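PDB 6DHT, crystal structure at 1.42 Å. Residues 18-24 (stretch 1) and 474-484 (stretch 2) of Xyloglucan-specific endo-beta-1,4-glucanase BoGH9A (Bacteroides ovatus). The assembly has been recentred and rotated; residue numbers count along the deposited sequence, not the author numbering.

Stretch 1, residues 18-24: IRLNQLG
Stretch 2, residues 474-484: ILGRNATGFCY

Loops without regular secondary structure often pack through a few side chains that reach for backbone carbonyls, and the xyloglucanase BoGH9A offers a compact example. Residues 18-24 include a strand at Ile18 and Arg19, with loop at Asn21 to Gly24; residues 474-484 leave a helix at Leu475 and then wander irregularly. Although more than 450 positions separate them in sequence, they bury 549 Å² between them, about half of it through Arg19, Leu475 and Gln22. Arg19 and Leu475 are buried, while Gln22 and Leu23 remain partly exposed. The register is set by Leu20 facing Arg477, with CA atoms 4.2 Å apart, and Asn21 facing Leu475, with CA atoms 4.9 Å apart, so the chains run in opposite senses here.

Arg19 covers the most surface. From an extended backbone (phi/psi -102/122) its CA-to-CB bond points toward the partner, and chi1 to chi3 of m, m, t with chi4 near 86° carry the guanidinium into the turn at 478-481. Arg19 NH1 donates to Asn478 O at 3.0 Å and also lies 3.0 Å from Ala479 O. Both oxygens sit near the guanidinium plane, while Gly481 N and Thr480 C lie over one face. A water accepts from Arg19 NH2 at 2.9 Å and donates to Ala479 O at 2.9 Å. A long, multidonor side chain suits such a carbonyl-lined turn. The turn is itself braced by Asn478 (chi1 p): Asn478 OD1 accepts from Thr480 N at 3.0 Å and Gly481 N at 2.8 Å, while Asn478 ND2 donates to Phe482 O at 2.8 Å.

Gln22 binds through both backbone and side chain. Gln22 N donates to Leu475 O at 2.9 Å with a nearly straight angle of 164°. The side chain (chi1 m, chi2 t, chi3 18°) starts sideways, but its end comes nearer: Gln22 NE2 donates to Gly481 O at 2.9 Å, and Gln22 OE1 lies 3.4 Å from Cys483 CB. A second water accepts from Leu20 N at 3.1 Å and Gln22 NE2 at 3.0 Å.

Leu475, at phi/psi -90/7 and rotamer m, t, supplies the apolar part. Its CA-to-CB bond points toward stretch 1, where Leu475 CD1 meets Leu23 CD1 at 4.0 Å and Asn21 ND2 at 3.6 Å. Within stretch 1, Asn21 OD1 (chi1 t, chi2 -38°) accepts from Leu23 N at 2.8 Å and Gly24 N at 3.1 Å.

At Gly476 the backbones come close enough to exclude a CB. At phi/psi 140/-17, Gly476 CA lies 3.2 Å from Leu20 O in a CA-H...O contact; a CB there would clash with both Leu20 O and Gln22 NE2, and the backbone angles alone call for glycine. Gly481 (84/6) has backbone angles that by themselves call for glycine, since a CB would be jammed against the carbonyl O of Thr480. The CA-to-CB bond of Leu20 points away, with rotamer p, t, and the residue contributes chiefly backbone. The general lesson is that irregular segments can be joined by a few well-aimed donors, provided that glycine leaves room for the chains to meet.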

ATOM      1  N   ILE A  18      20.826   0.046  18.770  1.00 20.66           N
ATOM      2  CA  ILE A  18      20.979  -1.040  17.795  1.00 18.46           C
ATOM      3  C   ILE A  18      19.725  -1.098  16.898  1.00 21.52           C
ATOM      4  O   ILE A  18      18.655  -1.475  17.349  1.00 26.66           O
ATOM      5  CB  ILE A  18      21.229  -2.413  18.455  1.00 18.03           C
ATOM      6  CG1 ILE A  18      22.417  -2.305  19.435  1.00 21.90           C
ATOM      7  CG2 ILE A  18      21.481  -3.489  17.381  1.00 20.80           C
ATOM      8  CD1 ILE A  18      22.572  -3.489  20.327  1.00 22.70           C
ATOM      9  N   ARG A  19      19.886  -0.707  15.644  1.00 15.55           N
ATOM     10  CA  ARG A  19      18.750  -0.569  14.722  1.00 15.33           C
ATOM     11  C   ARG A  19      18.729  -1.783  13.801  1.00 15.31           C
ATOM     12  O   ARG A  19      19.706  -2.108  13.127  1.00 15.05           O
ATOM     13  CB  ARG A  19      18.882   0.745  13.950  1.00 14.94           C
ATOM     14  CG  ARG A  19      19.014   1.983  14.843  1.00 16.60           C
ATOM     15  CD  ARG A  19      17.724   2.261  15.622  1.00 18.05           C
ATOM     16  NE  ARG A  19      17.961   3.122  16.781  1.00 20.08           N
ATOM     17  CZ  ARG A  19      17.973   4.441  16.740  1.00 18.95           C
ATOM     18  NH1 ARG A  19      17.793   5.103  15.615  1.00 16.95           N
ATOM     19  NH2 ARG A  19      18.209   5.114  17.860  1.00 21.70           N
ATOM     20  N   LEU A  20      17.616  -2.505  13.821  1.00 16.72           N
ATOM     21  CA  LEU A  20      17.532  -3.717  13.018  1.00 14.52           C
ATOM     22  C   LEU A  20      16.088  -3.992  12.612  1.00 15.08           C
ATOM     23  O   LEU A  20      15.165  -3.372  13.095  1.00 15.20           O
ATOM     24  CB  LEU A  20      18.114  -4.912  13.779  1.00 16.49           C
ATOM     25  CG  LEU A  20      17.256  -5.578  14.861  1.00 18.47           C
ATOM     26  CD1 LEU A  20      17.966  -6.768  15.429  1.00 22.23           C
ATOM     27  CD2 LEU A  20      16.902  -4.610  16.010  1.00 21.44           C
ATOM     28  N   ASN A  21      15.915  -4.969  11.735  1.00 15.53           N
ATOM     29  CA  ASN A  21      14.598  -5.494  11.423  1.00 16.58           C
ATOM     30  C   ASN A  21      14.064  -6.209  12.660  1.00 13.41           C
ATOM     31  O   ASN A  21      14.565  -7.254  13.067  1.00 14.09           O
ATOM     32  CB  ASN A  21      14.733  -6.449  10.250  1.00 15.70           C
ATOM     33  CG  ASN A  21      13.403  -7.033   9.815  1.00 13.76           C
ATOM     34  OD1 ASN A  21      12.540  -7.336  10.642  1.00 14.52           O
ATOM     35  ND2 ASN A  21      13.248  -7.238   8.507  1.00 14.76           N
ATOM     36  N   GLN A  22      13.038  -5.617  13.258  1.00 13.91           N
ATOM     37  CA  GLN A  22      12.523  -6.104  14.544  1.00 13.81           C
ATOM     38  C   GLN A  22      11.646  -7.332  14.425  1.00 15.18           C
ATOM     39  O   GLN A  22      11.197  -7.868  15.434  1.00 18.02           O
ATOM     40  CB  GLN A  22      11.759  -4.994  15.250  1.00 14.80           C
ATOM     41  CG  GLN A  22      12.646  -3.811  15.664  1.00 14.68           C
ATOM     42  CD  GLN A  22      11.873  -2.631  16.196  1.00 14.69           C
ATOM     43  OE1 GLN A  22      10.711  -2.758  16.587  1.00 15.32           O
ATOM     44  NE2 GLN A  22      12.493  -1.445  16.168  1.00 16.40           N
ATOM     45  N   LEU A  23      11.379  -7.788  13.192  1.00 14.24           N
ATOM     46  CA  LEU A  23      10.674  -9.046  13.014  1.00 17.65           C
ATOM     47  C   LEU A  23      11.684 -10.188  12.911  1.00 15.10           C
ATOM     48  O   LEU A  23      11.460 -11.274  13.451  1.00 17.38           O
ATOM     49  CB  LEU A  23       9.795  -8.995  11.776  1.00 17.16           C
ATOM     50  CG  LEU A  23       8.755  -7.885  11.729  1.00 22.45           C
ATOM     51  CD1 LEU A  23       7.684  -8.249  10.677  1.00 19.68           C
ATOM     52  CD2 LEU A  23       8.099  -7.562  13.058  1.00 19.86           C
ATOM     53  N   GLY A  24      12.810  -9.930  12.249  1.00 14.68           N
ATOM     54  CA  GLY A  24      13.872 -10.916  12.122  1.00 14.68           C
ATOM     55  C   GLY A  24      14.288 -11.107  10.675  1.00 15.38           C
ATOM     56  O   GLY A  24      14.022 -10.252   9.823  1.00 15.57           O
ATOM     57  N   ILE A 474      11.772  -0.003   7.211  1.00 13.84           N
ATOM     58  CA  ILE A 474      10.542   0.320   7.911  1.00 14.37           C
ATOM     59  C   ILE A 474      10.308  -0.533   9.139  1.00 13.10           C
ATOM     60  O   ILE A 474       9.514  -0.120   9.995  1.00 12.60           O
ATOM     61  CB  ILE A 474       9.286   0.300   7.045  1.00 19.04           C
ATOM     62  CG1 ILE A 474       8.956  -1.114   6.660  1.00 15.00           C
ATOM     63  CG2 ILE A 474       9.396   1.268   5.817  1.00 19.02           C
ATOM     64  CD1 ILE A 474       7.505  -1.265   6.335  1.00 19.57           C
ATOM     65  N   LEU A 475      10.958  -1.693   9.234  1.00 12.93           N
ATOM     66  CA  LEU A 475      10.779  -2.586  10.371  1.00 13.35           C
ATOM     67  C   LEU A 475      11.749  -2.323  11.536  1.00 14.37           C
ATOM     68  O   LEU A 475      11.779  -3.091  12.496  1.00 13.84           O
ATOM     69  CB  LEU A 475      10.802  -4.050   9.911  1.00 12.76           C
ATOM     70  CG  LEU A 475       9.704  -4.416   8.913  1.00 12.33           C
ATOM     71  CD1 LEU A 475       9.946  -5.839   8.464  1.00 14.02           C
ATOM     72  CD2 LEU A 475       8.324  -4.233   9.509  1.00 13.15           C
ATOM     73  N   GLY A 476      12.523  -1.252  11.432  1.00 13.19           N
ATOM     74  CA  GLY A 476      13.309  -0.790  12.574  1.00 13.60           C
ATOM     75  C   GLY A 476      14.706  -0.303  12.264  1.00 13.76           C
ATOM     76  O   GLY A 476      15.348   0.335  13.129  1.00 14.99           O
ATOM     77  N   ARG A 477      15.244  -0.624  11.103  1.00 14.21           N
ATOM     78  CA  ARG A 477      16.617  -0.247  10.800  1.00 14.92           C
ATOM     79  C   ARG A 477      16.651   1.165  10.240  1.00 14.69           C
ATOM     80  O   ARG A 477      16.837   1.362   9.035  1.00 15.47           O
ATOM     81  CB  ARG A 477      17.290  -1.248   9.863  1.00 13.68           C
ATOM     82  CG  ARG A 477      18.781  -0.998   9.800  1.00 18.63           C
ATOM     83  CD  ARG A 477      19.487  -2.073   9.067  1.00 20.76           C
ATOM     84  NE  ARG A 477      19.252  -1.952   7.636  1.00 25.13           N
ATOM     85  CZ  ARG A 477      19.261  -2.967   6.788  1.00 19.81           C
ATOM     86  NH1 ARG A 477      19.435  -4.190   7.245  1.00 31.71           N
ATOM     87  NH2 ARG A 477      19.033  -2.764   5.497  1.00 24.68           N
ATOM     88  N   ASN A 478      16.479   2.153  11.121  1.00 14.89           N
ATOM     89  CA  ASN A 478      16.269   3.524  10.698  1.00 13.78           C
ATOM     90  C   ASN A 478      16.673   4.516  11.810  1.00 16.38           C
ATOM     91  O   ASN A 478      17.123   4.102  12.894  1.00 17.19           O
ATOM     92  CB  ASN A 478      14.798   3.698  10.273  1.00 15.70           C
ATOM     93  CG  ASN A 478      13.839   3.455  11.425  1.00 18.06           C
ATOM     94  OD1 ASN A 478      13.989   4.056  12.496  1.00 15.71           O
ATOM     95  ND2 ASN A 478      12.879   2.559  11.241  1.00 16.65           N
ATOM     96  N   ALA A 479      16.484   5.799  11.541  1.00 16.46           N
ATOM     97  CA  ALA A 479      16.965   6.857  12.436  1.00 15.42           C
ATOM     98  C   ALA A 479      16.179   7.033  13.730  1.00 19.75           C
ATOM     99  O   ALA A 479      16.682   7.697  14.647  1.00 18.43           O
ATOM    100  CB  ALA A 479      16.975   8.147  11.695  1.00 17.83           C
ATOM    101  N   THR A 480      14.955   6.517  13.819  1.00 19.18           N
ATOM    102  CA  THR A 480      14.129   6.676  15.028  1.00 15.18           C
ATOM    103  C   THR A 480      14.095   5.409  15.870  1.00 17.82           C
ATOM    104  O   THR A 480      13.831   5.470  17.081  1.00 18.28           O
ATOM    105  CB  THR A 480      12.681   7.082  14.707  1.00 15.40           C
ATOM    106  OG1 THR A 480      12.054   6.002  13.988  1.00 16.95           O
ATOM    107  CG2 THR A 480      12.655   8.317  13.882  1.00 16.00           C
ATOM    108  N   GLY A 481      14.330   4.253  15.250  1.00 16.66           N
ATOM    109  CA  GLY A 481      14.193   2.981  15.940  1.00 15.42           C
ATOM    110  C   GLY A 481      12.782   2.406  15.995  1.00 13.86           C
ATOM    111  O   GLY A 481      12.551   1.407  16.651  1.00 16.70           O
ATOM    112  N   PHE A 482      11.837   3.034  15.315  1.00 17.34           N
ATOM    113  CA  PHE A 482      10.481   2.475  15.224  1.00 15.06           C
ATOM    114  C   PHE A 482      10.373   1.432  14.126  1.00 14.82           C
ATOM    115  O   PHE A 482      10.930   1.599  13.051  1.00 15.48           O
ATOM    116  CB  PHE A 482       9.463   3.551  14.903  1.00 15.21           C
ATOM    117  CG  PHE A 482       9.008   4.336  16.100  1.00 16.43           C
ATOM    118  CD1 PHE A 482       9.744   5.414  16.565  1.00 18.49           C
ATOM    119  CD2 PHE A 482       7.842   3.996  16.752  1.00 18.86           C
ATOM    120  CE1 PHE A 482       9.304   6.148  17.674  1.00 17.52           C
ATOM    121  CE2 PHE A 482       7.399   4.705  17.847  1.00 15.83           C
ATOM    122  CZ  PHE A 482       8.136   5.794  18.325  1.00 17.22           C
ATOM    123  N   CYS A 483       9.671   0.354  14.448  1.00 13.76           N
ATOM    124  CA  CYS A 483       9.020  -0.461  13.440  1.00 12.34           C
ATOM    125  C   CYS A 483       7.727   0.270  13.168  1.00 13.26           C
ATOM    126  O   CYS A 483       6.894   0.388  14.063  1.00 14.73           O
ATOM    127  CB  CYS A 483       8.738  -1.835  13.996  1.00 11.00           C
ATOM    128  SG  CYS A 483       7.643  -2.828  12.971  1.00 16.04           S
ATOM    129  N   TYR A 484       7.579   0.797  11.959  1.00 12.46           N
ATOM    130  CA  TYR A 484       6.517   1.752  11.648  1.00 12.91           C
ATOM    131  C   TYR A 484       5.158   1.129  11.298  1.00 12.55           C
ATOM    132  O   TYR A 484       4.337   1.752  10.657  1.00 14.44           O
ATOM    133  CB  TYR A 484       6.961   2.683  10.509  1.00 12.46           C
ATOM    134  CG  TYR A 484       8.058   3.689  10.833  1.00 13.16           C
ATOM    135  CD1 TYR A 484       7.766   4.829  11.570  1.00 12.65           C
ATOM    136  CD2 TYR A 484       9.326   3.543  10.327  1.00 14.02           C
ATOM    137  CE1 TYR A 484       8.728   5.776  11.800  1.00 14.53           C
ATOM    138  CE2 TYR A 484      10.321   4.488  10.557  1.00 16.58           C
ATOM    139  CZ  TYR A 484      10.005   5.601  11.306  1.00 15.98           C
ATOM    140  OH  TYR A 484      10.981   6.566  11.540  1.00 16.02           O
TER
HETATM  141  O   HOH W   1      17.566   7.949  17.449  1.00 35.30           O
HETATM  142  O   HOH W   2      15.373  -1.117  15.463  1.00 17.09           O